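Local coordinates for CADD-like protein of unknown function (Nostoc punctiforme, PDB 3B5O) that is of unknown function but, as a CADD-like helical protein of the haem-oxygenase-like clan, is probably an oxidoreductase, at residues 38-43 against 231-236. Sequence-based numbering, arbitrary orientation.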
ATOM      1  N   PHE A  38     -13.451  -6.116 -18.239  1.00 15.98           N
ATOM      2  CA  PHE A  38     -13.188  -4.739 -17.849  1.00 17.09           C
ATOM      3  C   PHE A  38     -13.828  -4.457 -16.498  1.00 16.47           C
ATOM      4  O   PHE A  38     -13.163  -3.918 -15.590  1.00 17.79           O
ATOM      5  CB  PHE A  38     -13.767  -3.766 -18.897  1.00 18.73           C
ATOM      6  CG  PHE A  38     -13.569  -2.322 -18.552  1.00 19.22           C
ATOM      7  CD1 PHE A  38     -14.490  -1.671 -17.728  1.00 22.98           C
ATOM      8  CD2 PHE A  38     -12.468  -1.620 -19.009  1.00 20.28           C
ATOM      9  CE1 PHE A  38     -14.300  -0.343 -17.367  1.00 23.43           C
ATOM     10  CE2 PHE A  38     -12.287  -0.280 -18.670  1.00 22.32           C
ATOM     11  CZ  PHE A  38     -13.218   0.346 -17.837  1.00 21.72           C
ATOM     12  N   ALA A  39     -15.087  -4.865 -16.344  1.00 17.00           N
ATOM     13  CA  ALA A  39     -15.840  -4.593 -15.096  1.00 16.90           C
ATOM     14  C   ALA A  39     -15.139  -5.207 -13.891  1.00 17.37           C
ATOM     15  O   ALA A  39     -15.136  -4.632 -12.798  1.00 18.12           O
ATOM     16  CB  ALA A  39     -17.275  -5.122 -15.186  1.00 18.23           C
ATOM     17  N   GLN A  40     -14.593  -6.401 -14.068  1.00 16.45           N
ATOM     18  CA  GLN A  40     -13.947  -7.096 -12.957  1.00 15.87           C
ATOM     19  C   GLN A  40     -12.661  -6.421 -12.509  1.00 15.63           C
ATOM     20  O   GLN A  40     -12.399  -6.315 -11.309  1.00 15.57           O
ATOM     21  CB  GLN A  40     -13.723  -8.575 -13.314  1.00 16.97           C
ATOM     22  CG  GLN A  40     -15.017  -9.347 -13.363  1.00 18.52           C
ATOM     23  CD  GLN A  40     -14.898 -10.716 -14.002  1.00 18.74           C
ATOM     24  OE1 GLN A  40     -14.082 -10.916 -14.905  1.00 20.64           O
ATOM     25  NE2 GLN A  40     -15.704 -11.664 -13.535  1.00 19.70           N
ATOM     26  N   ILE A  41     -11.849  -5.950 -13.449  1.00 14.43           N
ATOM     27  CA  ILE A  41     -10.610  -5.248 -13.107  1.00 15.48           C
ATOM     28  C   ILE A  41     -10.924  -3.825 -12.599  1.00 15.05           C
ATOM     29  O   ILE A  41     -10.251  -3.313 -11.711  1.00 16.19           O
ATOM     30  CB  ILE A  41      -9.581  -5.277 -14.259  1.00 15.82           C
ATOM     31  CG1 ILE A  41      -9.273  -6.734 -14.628  1.00 15.75           C
ATOM     32  CG2 ILE A  41      -8.295  -4.534 -13.900  1.00 16.72           C
ATOM     33  CD1 ILE A  41      -8.857  -7.643 -13.455  1.00 16.67           C
ATOM     34  N   ALA A  42     -11.982  -3.207 -13.117  1.00 15.52           N
ATOM     35  CA  ALA A  42     -12.431  -1.930 -12.564  1.00 16.81           C
ATOM     36  C   ALA A  42     -12.826  -2.090 -11.094  1.00 15.57           C
ATOM     37  O   ALA A  42     -12.523  -1.211 -10.276  1.00 16.97           O
ATOM     38  CB  ALA A  42     -13.604  -1.372 -13.392  1.00 17.68           C
ATOM     39  N   TYR A  43     -13.489  -3.194 -10.759  1.00 15.28           N
ATOM     40  CA  TYR A  43     -13.840  -3.511  -9.371  1.00 15.42           C
ATOM     41  C   TYR A  43     -12.597  -3.603  -8.512  1.00 14.96           C
ATOM     42  O   TYR A  43     -12.564  -3.065  -7.395  1.00 15.21           O
ATOM     43  CB  TYR A  43     -14.629  -4.817  -9.292  1.00 16.70           C
ATOM     44  CG  TYR A  43     -14.799  -5.370  -7.912  1.00 15.94           C
ATOM     45  CD1 TYR A  43     -15.829  -4.936  -7.090  1.00 19.59           C
ATOM     46  CD2 TYR A  43     -13.891  -6.277  -7.388  1.00 17.46           C
ATOM     47  CE1 TYR A  43     -15.972  -5.427  -5.794  1.00 20.62           C
ATOM     48  CE2 TYR A  43     -14.036  -6.776  -6.112  1.00 19.15           C
ATOM     49  CZ  TYR A  43     -15.072  -6.351  -5.310  1.00 18.50           C
ATOM     50  OH  TYR A  43     -15.241  -6.814  -4.019  1.00 21.42           O
ATOM     51  N   SER A 231     -15.564 -13.867  -9.112  0.50 22.11           N
ATOM     52  CA  SER A 231     -16.803 -14.525  -8.665  0.50 23.17           C
ATOM     53  C   SER A 231     -18.080 -13.869  -9.183  0.50 23.31           C
ATOM     54  O   SER A 231     -19.155 -14.455  -9.080  0.50 24.26           O
ATOM     55  CB  SER A 231     -16.874 -14.569  -7.133  0.50 23.70           C
ATOM     56  OG  SER A 231     -17.273 -13.325  -6.586  0.50 19.99           O
ATOM     57  N   SER A 232     -17.981 -12.657  -9.712  1.00 23.09           N
ATOM     58  CA  SER A 232     -19.168 -11.956 -10.234  1.00 25.21           C
ATOM     59  C   SER A 232     -19.853 -12.688 -11.413  1.00 25.38           C
ATOM     60  O   SER A 232     -21.009 -12.422 -11.730  1.00 29.61           O
ATOM     61  CB  SER A 232     -18.784 -10.547 -10.668  1.00 26.42           C
ATOM     62  OG  SER A 232     -18.003 -10.602 -11.848  1.00 24.64           O
ATOM     63  N   GLU A 233     -19.151 -13.600 -12.076  1.00 26.78           N
ATOM     64  CA  GLU A 233     -19.744 -14.335 -13.202  1.00 25.79           C
ATOM     65  C   GLU A 233     -19.983 -15.801 -12.870  1.00 28.58           C
ATOM     66  O   GLU A 233     -20.353 -16.595 -13.746  1.00 30.85           O
ATOM     67  CB  GLU A 233     -18.831 -14.205 -14.422  1.00 26.24           C
ATOM     68  CG  GLU A 233     -18.746 -12.804 -15.013  1.00 29.53           C
ATOM     69  CD  GLU A 233     -20.072 -12.255 -15.536  1.00 33.32           C
ATOM     70  OE1 GLU A 233     -21.075 -12.989 -15.576  1.00 36.54           O
ATOM     71  OE2 GLU A 233     -20.100 -11.067 -15.919  1.00 39.16           O
ATOM     72  N   VAL A 234     -19.792 -16.180 -11.606  1.00 29.22           N
ATOM     73  CA  VAL A 234     -20.026 -17.555 -11.202  1.00 29.88           C
ATOM     74  C   VAL A 234     -21.525 -17.825 -11.123  1.00 31.85           C
ATOM     75  O   VAL A 234     -22.290 -16.996 -10.617  1.00 31.73           O
ATOM     76  CB  VAL A 234     -19.344 -17.879  -9.863  1.00 28.39           C
ATOM     77  CG1 VAL A 234     -19.838 -19.228  -9.304  1.00 27.02           C
ATOM     78  CG2 VAL A 234     -17.824 -17.898 -10.052  1.00 28.97           C
ATOM     79  N   VAL A 235     -21.933 -18.978 -11.662  1.00 32.50           N
ATOM     80  CA  VAL A 235     -23.321 -19.437 -11.582  1.00 33.49           C
ATOM     81  C   VAL A 235     -23.414 -20.432 -10.431  1.00 33.76           C
ATOM     82  O   VAL A 235     -22.756 -21.478 -10.443  1.00 33.72           O
ATOM     83  CB  VAL A 235     -23.772 -20.088 -12.904  1.00 33.26           C
ATOM     84  CG1 VAL A 235     -25.197 -20.651 -12.785  1.00 36.16           C
ATOM     85  CG2 VAL A 235     -23.704 -19.068 -14.040  1.00 31.94           C
ATOM     86  N   LEU A 236     -24.215 -20.095  -9.421  1.00 34.66           N
ATOM     87  CA  LEU A 236     -24.262 -20.892  -8.194  1.00 36.35           C
ATOM     88  C   LEU A 236     -24.650 -22.340  -8.506  1.00 37.47           C
ATOM     89  O   LEU A 236     -25.576 -22.602  -9.294  1.00 38.62           O
ATOM     90  CB  LEU A 236     -25.190 -20.255  -7.159  1.00 36.25           C
ATOM     91  CG  LEU A 236     -25.220 -20.886  -5.756  1.00 36.18           C
ATOM     92  CD1 LEU A 236     -23.873 -20.813  -5.068  1.00 37.13           C
ATOM     93  CD2 LEU A 236     -26.285 -20.199  -4.911  1.00 37.84           C
TER
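Gln40 reaches across to Ser232 through the nitrogen of its side-chain amide: NE2 donates to OG at 3.0 Å. The bond is fairly straight, with an N-H...O angle of 159°, and the serine oxygen lies close to the amide plane. The reach comes from a glutamine chain in which CG stands opposite the carbonyl carbon (chi1 -71°) and which stays extended beyond CG. The chain also passes near the oxygen that it binds, CG of Gln40 lying 3.6 Å from OG of Ser232. Ser232 turns OG between its own backbone N and carbonyl carbon; because the carbonyl of Ala229, one helical turn back, can only accept, the hydroxyl gives its proton there and receives the N-H of Gln40, a two-bond grip that probably limits its rotation. On the other arm of the same amide, OE1 accepts from the backbone N of Ser37, so the group is held by both its oxygen and its nitrogen, and its flip state is well defined.

The contact is a worked example of how one primary amide, by using its donor and its acceptor together, can tie a helix start to a neighbouring loop. In this all-helical fold, whose family belongs to the haem-oxygenase-like clan, it joins the first turn of helix 38-68 to the loop that follows helix 204-230, whose Ile230 also touches the Gln40 side chain. Shortening this side chain, as an alanine here would, is likely to leave OG of Ser232 without its amide donor and the N of Ser37 without its side-chain acceptor.

Glu233 adds a lighter touch through its methylene chain: CG packs against Gln40 NE2 at 3.6 Å, while its carboxylate is steeply turned, 68° from the amide plane.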